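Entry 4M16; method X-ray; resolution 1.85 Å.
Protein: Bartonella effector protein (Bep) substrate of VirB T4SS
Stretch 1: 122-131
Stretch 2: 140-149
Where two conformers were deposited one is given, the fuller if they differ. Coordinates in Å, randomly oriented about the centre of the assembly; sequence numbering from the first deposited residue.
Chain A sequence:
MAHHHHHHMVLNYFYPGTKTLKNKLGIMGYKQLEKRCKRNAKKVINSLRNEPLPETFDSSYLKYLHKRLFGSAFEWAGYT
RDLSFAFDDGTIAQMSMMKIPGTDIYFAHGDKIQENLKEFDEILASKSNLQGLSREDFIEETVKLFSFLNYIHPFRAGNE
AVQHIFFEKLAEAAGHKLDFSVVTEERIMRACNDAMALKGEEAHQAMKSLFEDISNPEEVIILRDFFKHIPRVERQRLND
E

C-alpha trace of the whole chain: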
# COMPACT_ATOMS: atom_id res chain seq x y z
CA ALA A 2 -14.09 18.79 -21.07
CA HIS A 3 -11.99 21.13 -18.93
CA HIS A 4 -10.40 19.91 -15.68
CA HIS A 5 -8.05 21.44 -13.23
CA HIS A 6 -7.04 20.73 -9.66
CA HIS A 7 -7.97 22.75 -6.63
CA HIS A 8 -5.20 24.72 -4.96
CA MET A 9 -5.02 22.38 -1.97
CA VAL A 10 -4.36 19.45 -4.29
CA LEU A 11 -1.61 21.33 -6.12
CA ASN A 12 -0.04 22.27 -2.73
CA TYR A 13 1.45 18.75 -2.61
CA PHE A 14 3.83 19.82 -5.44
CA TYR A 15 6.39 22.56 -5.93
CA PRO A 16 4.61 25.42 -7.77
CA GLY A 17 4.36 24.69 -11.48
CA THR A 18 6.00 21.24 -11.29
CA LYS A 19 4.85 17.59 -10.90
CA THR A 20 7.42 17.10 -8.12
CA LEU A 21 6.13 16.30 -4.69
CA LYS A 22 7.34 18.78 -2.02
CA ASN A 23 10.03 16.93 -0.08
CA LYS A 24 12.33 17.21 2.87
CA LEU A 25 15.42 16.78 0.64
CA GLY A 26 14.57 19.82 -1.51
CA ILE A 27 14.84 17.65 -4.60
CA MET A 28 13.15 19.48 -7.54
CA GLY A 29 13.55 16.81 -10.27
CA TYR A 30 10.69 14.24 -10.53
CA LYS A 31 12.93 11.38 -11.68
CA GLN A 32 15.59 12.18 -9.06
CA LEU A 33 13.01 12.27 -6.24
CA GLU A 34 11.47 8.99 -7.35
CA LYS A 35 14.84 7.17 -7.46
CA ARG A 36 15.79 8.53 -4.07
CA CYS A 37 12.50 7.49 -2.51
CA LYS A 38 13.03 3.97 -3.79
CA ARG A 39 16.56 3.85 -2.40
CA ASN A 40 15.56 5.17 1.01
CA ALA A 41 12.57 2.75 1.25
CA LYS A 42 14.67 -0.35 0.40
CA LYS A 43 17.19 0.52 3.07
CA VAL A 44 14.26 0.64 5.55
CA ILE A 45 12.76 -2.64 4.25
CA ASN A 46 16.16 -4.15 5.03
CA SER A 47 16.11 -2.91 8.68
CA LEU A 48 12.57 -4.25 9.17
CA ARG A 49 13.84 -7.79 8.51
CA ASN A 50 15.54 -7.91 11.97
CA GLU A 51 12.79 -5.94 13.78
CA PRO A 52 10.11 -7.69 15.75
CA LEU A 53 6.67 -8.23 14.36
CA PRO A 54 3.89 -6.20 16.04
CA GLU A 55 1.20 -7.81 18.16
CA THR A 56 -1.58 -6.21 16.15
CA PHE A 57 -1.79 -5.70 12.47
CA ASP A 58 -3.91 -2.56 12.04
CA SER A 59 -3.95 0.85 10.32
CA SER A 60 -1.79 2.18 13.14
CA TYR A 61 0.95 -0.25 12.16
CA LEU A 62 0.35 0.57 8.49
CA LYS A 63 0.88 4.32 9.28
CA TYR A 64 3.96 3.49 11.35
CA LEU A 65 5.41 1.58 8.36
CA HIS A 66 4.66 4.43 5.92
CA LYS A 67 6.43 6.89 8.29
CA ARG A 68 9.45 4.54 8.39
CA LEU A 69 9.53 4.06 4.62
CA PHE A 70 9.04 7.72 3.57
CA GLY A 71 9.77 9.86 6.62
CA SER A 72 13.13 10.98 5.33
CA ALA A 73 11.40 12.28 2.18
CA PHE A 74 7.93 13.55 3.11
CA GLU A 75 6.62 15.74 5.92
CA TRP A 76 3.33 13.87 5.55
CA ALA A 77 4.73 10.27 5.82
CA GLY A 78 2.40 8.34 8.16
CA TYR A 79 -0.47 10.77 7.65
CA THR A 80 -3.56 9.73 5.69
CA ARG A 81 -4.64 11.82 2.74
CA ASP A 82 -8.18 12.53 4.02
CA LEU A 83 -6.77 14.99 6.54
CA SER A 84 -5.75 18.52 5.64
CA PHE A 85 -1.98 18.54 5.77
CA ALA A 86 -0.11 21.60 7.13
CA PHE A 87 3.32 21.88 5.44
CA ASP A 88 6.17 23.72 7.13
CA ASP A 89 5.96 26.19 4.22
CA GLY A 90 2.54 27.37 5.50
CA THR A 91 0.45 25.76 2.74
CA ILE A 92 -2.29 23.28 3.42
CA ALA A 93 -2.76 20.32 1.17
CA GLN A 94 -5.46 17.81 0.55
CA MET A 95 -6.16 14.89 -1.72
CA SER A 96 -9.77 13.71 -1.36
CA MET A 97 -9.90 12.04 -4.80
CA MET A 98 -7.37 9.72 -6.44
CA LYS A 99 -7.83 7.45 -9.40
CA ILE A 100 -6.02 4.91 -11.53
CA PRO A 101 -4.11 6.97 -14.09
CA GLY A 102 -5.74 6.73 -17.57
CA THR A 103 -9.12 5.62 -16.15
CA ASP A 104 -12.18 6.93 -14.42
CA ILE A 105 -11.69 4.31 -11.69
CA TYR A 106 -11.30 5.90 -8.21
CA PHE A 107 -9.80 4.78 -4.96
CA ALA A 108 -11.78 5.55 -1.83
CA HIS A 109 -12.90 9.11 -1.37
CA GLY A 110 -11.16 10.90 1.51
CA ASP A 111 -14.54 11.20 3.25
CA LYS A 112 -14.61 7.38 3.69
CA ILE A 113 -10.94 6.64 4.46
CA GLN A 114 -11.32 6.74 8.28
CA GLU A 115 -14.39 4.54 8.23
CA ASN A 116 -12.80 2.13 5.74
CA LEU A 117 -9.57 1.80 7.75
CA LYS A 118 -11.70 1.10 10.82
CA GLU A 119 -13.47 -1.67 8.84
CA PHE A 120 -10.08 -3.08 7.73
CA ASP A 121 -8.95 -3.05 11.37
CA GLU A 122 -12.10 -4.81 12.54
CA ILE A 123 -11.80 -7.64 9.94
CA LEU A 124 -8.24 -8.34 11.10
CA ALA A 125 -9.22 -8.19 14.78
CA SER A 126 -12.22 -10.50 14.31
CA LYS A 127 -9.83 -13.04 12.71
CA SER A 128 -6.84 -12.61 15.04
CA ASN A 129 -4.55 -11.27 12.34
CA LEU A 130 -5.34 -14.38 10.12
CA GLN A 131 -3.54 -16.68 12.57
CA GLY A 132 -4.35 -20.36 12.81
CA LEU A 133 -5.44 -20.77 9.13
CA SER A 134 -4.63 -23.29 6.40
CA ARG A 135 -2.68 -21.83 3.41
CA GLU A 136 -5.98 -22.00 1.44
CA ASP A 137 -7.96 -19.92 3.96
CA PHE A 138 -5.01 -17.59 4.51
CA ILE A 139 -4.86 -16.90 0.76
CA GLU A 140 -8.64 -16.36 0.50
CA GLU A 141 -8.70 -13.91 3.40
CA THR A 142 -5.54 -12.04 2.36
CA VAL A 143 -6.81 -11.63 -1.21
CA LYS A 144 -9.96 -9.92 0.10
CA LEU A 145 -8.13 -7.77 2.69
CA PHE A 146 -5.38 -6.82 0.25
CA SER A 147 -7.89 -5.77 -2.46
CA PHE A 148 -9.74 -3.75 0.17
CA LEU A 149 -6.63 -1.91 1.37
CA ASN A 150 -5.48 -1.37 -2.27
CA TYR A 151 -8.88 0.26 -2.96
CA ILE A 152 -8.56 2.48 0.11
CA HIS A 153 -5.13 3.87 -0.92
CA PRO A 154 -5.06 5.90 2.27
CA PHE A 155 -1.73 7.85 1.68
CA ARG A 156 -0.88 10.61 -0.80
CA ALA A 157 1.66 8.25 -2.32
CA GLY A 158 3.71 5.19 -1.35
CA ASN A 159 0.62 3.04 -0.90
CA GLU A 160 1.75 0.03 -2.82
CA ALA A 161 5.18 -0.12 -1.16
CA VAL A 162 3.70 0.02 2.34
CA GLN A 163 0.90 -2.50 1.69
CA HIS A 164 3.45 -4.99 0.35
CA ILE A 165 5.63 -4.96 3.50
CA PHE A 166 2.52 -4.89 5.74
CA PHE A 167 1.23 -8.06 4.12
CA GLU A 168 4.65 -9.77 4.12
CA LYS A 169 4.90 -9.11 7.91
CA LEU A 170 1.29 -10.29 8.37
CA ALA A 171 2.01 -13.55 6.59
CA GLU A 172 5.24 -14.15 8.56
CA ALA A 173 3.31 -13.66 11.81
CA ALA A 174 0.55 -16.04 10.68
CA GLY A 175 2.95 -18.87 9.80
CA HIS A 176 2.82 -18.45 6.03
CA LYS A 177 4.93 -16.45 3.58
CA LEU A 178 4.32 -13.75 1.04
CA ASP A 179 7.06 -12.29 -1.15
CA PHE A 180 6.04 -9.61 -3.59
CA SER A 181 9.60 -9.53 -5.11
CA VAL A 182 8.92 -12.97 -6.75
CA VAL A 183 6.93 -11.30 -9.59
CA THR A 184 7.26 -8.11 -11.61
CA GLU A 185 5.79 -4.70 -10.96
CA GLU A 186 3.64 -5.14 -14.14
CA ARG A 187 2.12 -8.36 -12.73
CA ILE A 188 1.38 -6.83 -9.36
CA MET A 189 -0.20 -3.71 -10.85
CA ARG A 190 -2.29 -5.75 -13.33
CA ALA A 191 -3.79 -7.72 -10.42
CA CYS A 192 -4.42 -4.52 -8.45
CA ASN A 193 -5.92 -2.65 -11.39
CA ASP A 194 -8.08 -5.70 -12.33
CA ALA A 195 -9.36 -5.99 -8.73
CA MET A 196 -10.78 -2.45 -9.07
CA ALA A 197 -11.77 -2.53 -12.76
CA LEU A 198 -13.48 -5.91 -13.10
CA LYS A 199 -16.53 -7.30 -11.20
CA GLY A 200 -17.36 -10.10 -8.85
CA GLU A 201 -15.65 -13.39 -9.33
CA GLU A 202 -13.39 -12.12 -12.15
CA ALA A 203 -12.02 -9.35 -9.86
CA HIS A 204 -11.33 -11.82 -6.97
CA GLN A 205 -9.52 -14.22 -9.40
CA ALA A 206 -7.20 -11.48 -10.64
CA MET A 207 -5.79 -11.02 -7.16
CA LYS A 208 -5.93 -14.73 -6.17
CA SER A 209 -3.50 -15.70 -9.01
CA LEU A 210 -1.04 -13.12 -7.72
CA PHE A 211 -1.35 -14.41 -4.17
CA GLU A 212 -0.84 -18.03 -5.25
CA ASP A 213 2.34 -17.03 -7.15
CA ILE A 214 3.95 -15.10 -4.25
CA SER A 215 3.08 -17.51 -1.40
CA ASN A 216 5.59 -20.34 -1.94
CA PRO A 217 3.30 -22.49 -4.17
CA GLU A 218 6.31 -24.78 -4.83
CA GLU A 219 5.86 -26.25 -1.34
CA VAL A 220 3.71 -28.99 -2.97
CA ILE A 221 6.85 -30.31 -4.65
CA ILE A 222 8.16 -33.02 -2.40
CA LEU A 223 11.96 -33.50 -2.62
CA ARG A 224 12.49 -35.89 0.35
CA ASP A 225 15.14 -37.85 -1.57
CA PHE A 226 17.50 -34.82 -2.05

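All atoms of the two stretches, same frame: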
# COMPACT_ATOMS: atom_id res chain seq x y z
N GLU A 122 -11.16 -3.91 11.90
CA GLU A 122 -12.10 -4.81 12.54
C GLU A 122 -12.09 -6.21 11.91
O GLU A 122 -12.25 -7.18 12.63
CB GLU A 122 -13.51 -4.22 12.53
CG GLU A 122 -13.71 -3.00 13.41
CD GLU A 122 -15.02 -2.26 13.10
OE1 GLU A 122 -15.52 -2.30 11.92
OE2 GLU A 122 -15.52 -1.58 14.01
N ILE A 123 -11.87 -6.32 10.59
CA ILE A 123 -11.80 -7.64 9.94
C ILE A 123 -10.56 -8.40 10.49
O ILE A 123 -10.68 -9.51 10.98
CB ILE A 123 -11.72 -7.58 8.40
CG1 ILE A 123 -12.97 -6.95 7.78
CG2 ILE A 123 -11.56 -8.99 7.83
CD1 ILE A 123 -12.73 -6.40 6.38
N LEU A 124 -9.41 -7.75 10.51
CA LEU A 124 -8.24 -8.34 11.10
C LEU A 124 -8.42 -8.72 12.57
O LEU A 124 -7.99 -9.80 12.97
CB LEU A 124 -6.99 -7.43 10.90
CG LEU A 124 -6.43 -7.49 9.50
CD1 LEU A 124 -5.56 -6.27 9.26
CD2 LEU A 124 -5.62 -8.76 9.25
N ALA A 125 -9.11 -7.89 13.36
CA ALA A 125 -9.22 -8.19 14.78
C ALA A 125 -10.14 -9.37 14.95
O ALA A 125 -9.84 -10.28 15.71
CB ALA A 125 -9.71 -7.00 15.58
N SER A 126 -11.24 -9.40 14.20
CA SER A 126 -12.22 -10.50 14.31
C SER A 126 -11.60 -11.85 13.89
O SER A 126 -12.10 -12.89 14.27
CB SER A 126 -13.46 -10.21 13.45
OG SER A 126 -13.15 -10.43 12.09
N LYS A 127 -10.49 -11.82 13.17
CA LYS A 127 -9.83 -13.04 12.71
C LYS A 127 -8.44 -13.25 13.29
O LYS A 127 -7.65 -14.01 12.73
CB LYS A 127 -9.75 -13.02 11.17
CG LYS A 127 -11.12 -13.02 10.48
CD LYS A 127 -11.02 -12.80 8.97
CE LYS A 127 -12.40 -12.81 8.30
NZ LYS A 127 -13.07 -14.13 8.45
N SER A 128 -8.13 -12.55 14.38
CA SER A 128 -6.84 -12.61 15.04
C SER A 128 -5.64 -12.54 14.12
O SER A 128 -4.75 -13.40 14.18
CB SER A 128 -6.77 -13.89 15.85
OG SER A 128 -7.55 -13.74 17.00
N ASN A 129 -5.64 -11.51 13.26
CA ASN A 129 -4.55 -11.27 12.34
C ASN A 129 -4.34 -12.46 11.35
O ASN A 129 -3.24 -12.67 10.89
CB ASN A 129 -3.24 -10.92 13.11
CG ASN A 129 -3.45 -9.78 14.12
OD1 ASN A 129 -3.72 -8.65 13.76
ND2 ASN A 129 -3.26 -10.08 15.38
N LEU A 130 -5.40 -13.25 11.07
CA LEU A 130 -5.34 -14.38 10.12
C LEU A 130 -4.42 -15.55 10.59
O LEU A 130 -3.91 -16.36 9.79
CB LEU A 130 -4.94 -13.93 8.70
CG LEU A 130 -5.64 -12.73 8.06
CD1 LEU A 130 -5.27 -12.68 6.58
CD2 LEU A 130 -7.15 -12.88 8.23
N GLN A 131 -4.29 -15.62 11.89
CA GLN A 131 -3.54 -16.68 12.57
C GLN A 131 -4.35 -17.94 12.61
O GLN A 131 -5.60 -17.90 12.59
CB GLN A 131 -3.30 -16.25 14.02
CG GLN A 131 -2.27 -15.19 14.14
CD GLN A 131 -0.96 -15.76 14.58
OE1 GLN A 131 -0.64 -16.96 14.30
NE2 GLN A 131 -0.23 -14.97 15.30
N GLU A 140 -7.31 -16.92 0.75
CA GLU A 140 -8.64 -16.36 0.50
C GLU A 140 -8.80 -15.06 1.27
O GLU A 140 -9.27 -14.08 0.74
CB GLU A 140 -9.74 -17.37 0.88
CG GLU A 140 -11.15 -16.83 0.99
CD GLU A 140 -11.82 -16.56 -0.34
OE1 GLU A 140 -11.28 -16.93 -1.41
OE2 GLU A 140 -12.92 -16.01 -0.33
N GLU A 141 -8.43 -15.07 2.57
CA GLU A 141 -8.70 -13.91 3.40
C GLU A 141 -7.74 -12.76 3.08
O GLU A 141 -8.15 -11.59 3.11
CB GLU A 141 -8.63 -14.26 4.89
CG GLU A 141 -9.73 -15.20 5.36
CD GLU A 141 -11.11 -14.73 4.91
OE1 GLU A 141 -11.47 -13.57 5.21
OE2 GLU A 141 -11.84 -15.53 4.22
N THR A 142 -6.49 -13.09 2.76
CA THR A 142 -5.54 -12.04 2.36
C THR A 142 -5.90 -11.42 1.02
O THR A 142 -5.76 -10.21 0.86
CB THR A 142 -4.04 -12.43 2.34
OG1 THR A 142 -3.81 -13.61 1.57
CG2 THR A 142 -3.49 -12.58 3.79
N VAL A 143 -6.36 -12.20 0.07
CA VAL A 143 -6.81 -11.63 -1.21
C VAL A 143 -7.88 -10.56 -1.01
O VAL A 143 -7.75 -9.41 -1.53
CB VAL A 143 -7.36 -12.71 -2.15
CG1 VAL A 143 -8.15 -12.09 -3.29
CG2 VAL A 143 -6.25 -13.60 -2.68
N LYS A 144 -8.88 -10.88 -0.18
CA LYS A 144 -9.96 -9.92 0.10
C LYS A 144 -9.47 -8.64 0.84
O LYS A 144 -9.80 -7.49 0.46
CB LYS A 144 -11.10 -10.58 0.87
CG LYS A 144 -11.87 -11.57 0.03
CD LYS A 144 -13.04 -12.26 0.74
CE LYS A 144 -12.53 -13.19 1.80
NZ LYS A 144 -13.45 -14.35 2.05
N LEU A 145 -8.69 -8.86 1.91
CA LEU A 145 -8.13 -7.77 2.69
C LEU A 145 -7.15 -6.90 1.92
O LEU A 145 -7.18 -5.65 2.02
CB LEU A 145 -7.49 -8.32 3.98
CG LEU A 145 -8.42 -8.50 5.17
CD1 LEU A 145 -7.64 -9.30 6.22
CD2 LEU A 145 -8.92 -7.17 5.78
N PHE A 146 -6.29 -7.55 1.14
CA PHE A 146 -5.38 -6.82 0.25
C PHE A 146 -6.07 -5.98 -0.86
O PHE A 146 -5.77 -4.78 -0.99
CB PHE A 146 -4.31 -7.76 -0.33
CG PHE A 146 -3.24 -7.02 -1.11
CD1 PHE A 146 -3.44 -6.71 -2.43
CD2 PHE A 146 -2.06 -6.68 -0.52
CE1 PHE A 146 -2.50 -6.01 -3.13
CE2 PHE A 146 -1.09 -5.96 -1.22
CZ PHE A 146 -1.29 -5.67 -2.54
N SER A 147 -7.08 -6.55 -1.51
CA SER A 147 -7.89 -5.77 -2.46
C SER A 147 -8.57 -4.58 -1.76
O SER A 147 -8.68 -3.49 -2.32
CB SER A 147 -8.98 -6.59 -3.11
OG SER A 147 -8.41 -7.65 -3.85
N PHE A 148 -9.03 -4.79 -0.54
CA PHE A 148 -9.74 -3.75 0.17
C PHE A 148 -8.75 -2.60 0.48
O PHE A 148 -9.00 -1.46 0.16
CB PHE A 148 -10.42 -4.31 1.44
CG PHE A 148 -11.19 -3.27 2.27
CD1 PHE A 148 -11.84 -2.19 1.68
CD2 PHE A 148 -11.33 -3.45 3.67
CE1 PHE A 148 -12.58 -1.28 2.46
CE2 PHE A 148 -12.04 -2.53 4.44
CZ PHE A 148 -12.68 -1.46 3.82
N LEU A 149 -7.59 -2.93 1.06
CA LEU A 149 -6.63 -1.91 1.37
C LEU A 149 -6.12 -1.20 0.10
O LEU A 149 -5.98 0.02 0.12
CB LEU A 149 -5.47 -2.46 2.23
CG LEU A 149 -4.42 -1.40 2.60
CD1 LEU A 149 -5.04 -0.32 3.45
CD2 LEU A 149 -3.21 -2.03 3.28

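Stretch 1 is the end of a helix, 122-126, followed by a loop. Stretch 2, 140-149, is helical throughout. The two helices run nearly antiparallel, with 160° between their directions, and their axes come no closer than 11.7 Å. No hydrogen bond crosses between the stretches. The contact is mainly apolar, with one long salt bridge, and buries 347 Å² summed over both sides.

E122 is exposed and makes no contact with stretch 2. Its backbone carbonyl, E122 O, accepts a hydrogen bond from S126 N at 2.9 Å, part of the last turn of the helix.

I123 points toward the other helix and lies across from L145; I123 CA and L145 CA are 8.1 Å apart. I123 CG2 packs on L145 CD2 at 3.8 Å. I123 CD1 is also close to L145 CD2, at 3.9 Å, and reaches F148 CD2 at 4.2 Å. The CD1 methyl approaches the F148 ring obliquely. With chi1 m and chi2 t, the longer branch extends far enough to reach the ring. A branched aliphatic side chain suits a place with two apolar neighbours.

L124 is buried. Its CA-to-CB bond points sideways, but the end of the side chain comes nearer, and L124 CD2 sits 3.7 Å from L145 CD1. Leucine is long enough to make this contact from a sideways start.

A125 and S126 do not touch stretch 2. S126 OG donates a hydrogen bond to I123 O at 2.9 Å, so the serine hydroxyl is used within its own helix.

K127 is the first residue after the helix to leave helical phi/psi. It points toward stretch 2 and carries the one charged contact between the stretches. K127 NZ lies 3.7 Å from E141 OE1, a long salt bridge. The closest approach of the pair is made by carbon: K127 CE is 3.3 Å from E141 OE1. The other carboxylate oxygen of E141 is engaged within stretch 2, where K144 NZ donates to E141 OE2 at 2.9 Å. K144 NZ also bridges to E140 OE2 at 2.9 Å. E141 thus serves two lysines, one from each stretch.

S128 and N129 take no part in the contact. N129 points away, and its OD1 is hydrogen-bonded elsewhere in the structure. The backbone turns here, and N129 N donates to L124 O at 2.9 Å.

L130 brings the chain back to stretch 2. It is buried, points toward the helix, and has more area covered than any other residue of stretch 1. L130 CA is 7.5 Å from E141 CA. L130 CD1 is 3.3 Å from T142 CG2, a short distance for two methyls; T142 has two deposited conformers, and this distance is for the one given. L130 CD2 lies 3.9 Å from E141 CB and 4.1 Å from L145 CD1. The aliphatic part of E141 therefore adds to the apolar contact while its carboxylate faces the lysines.

L145 is the common partner of I123, L124 and L130, and has the largest covered area, 84 Å². Q131 ends the stretch, exposed and out of reach.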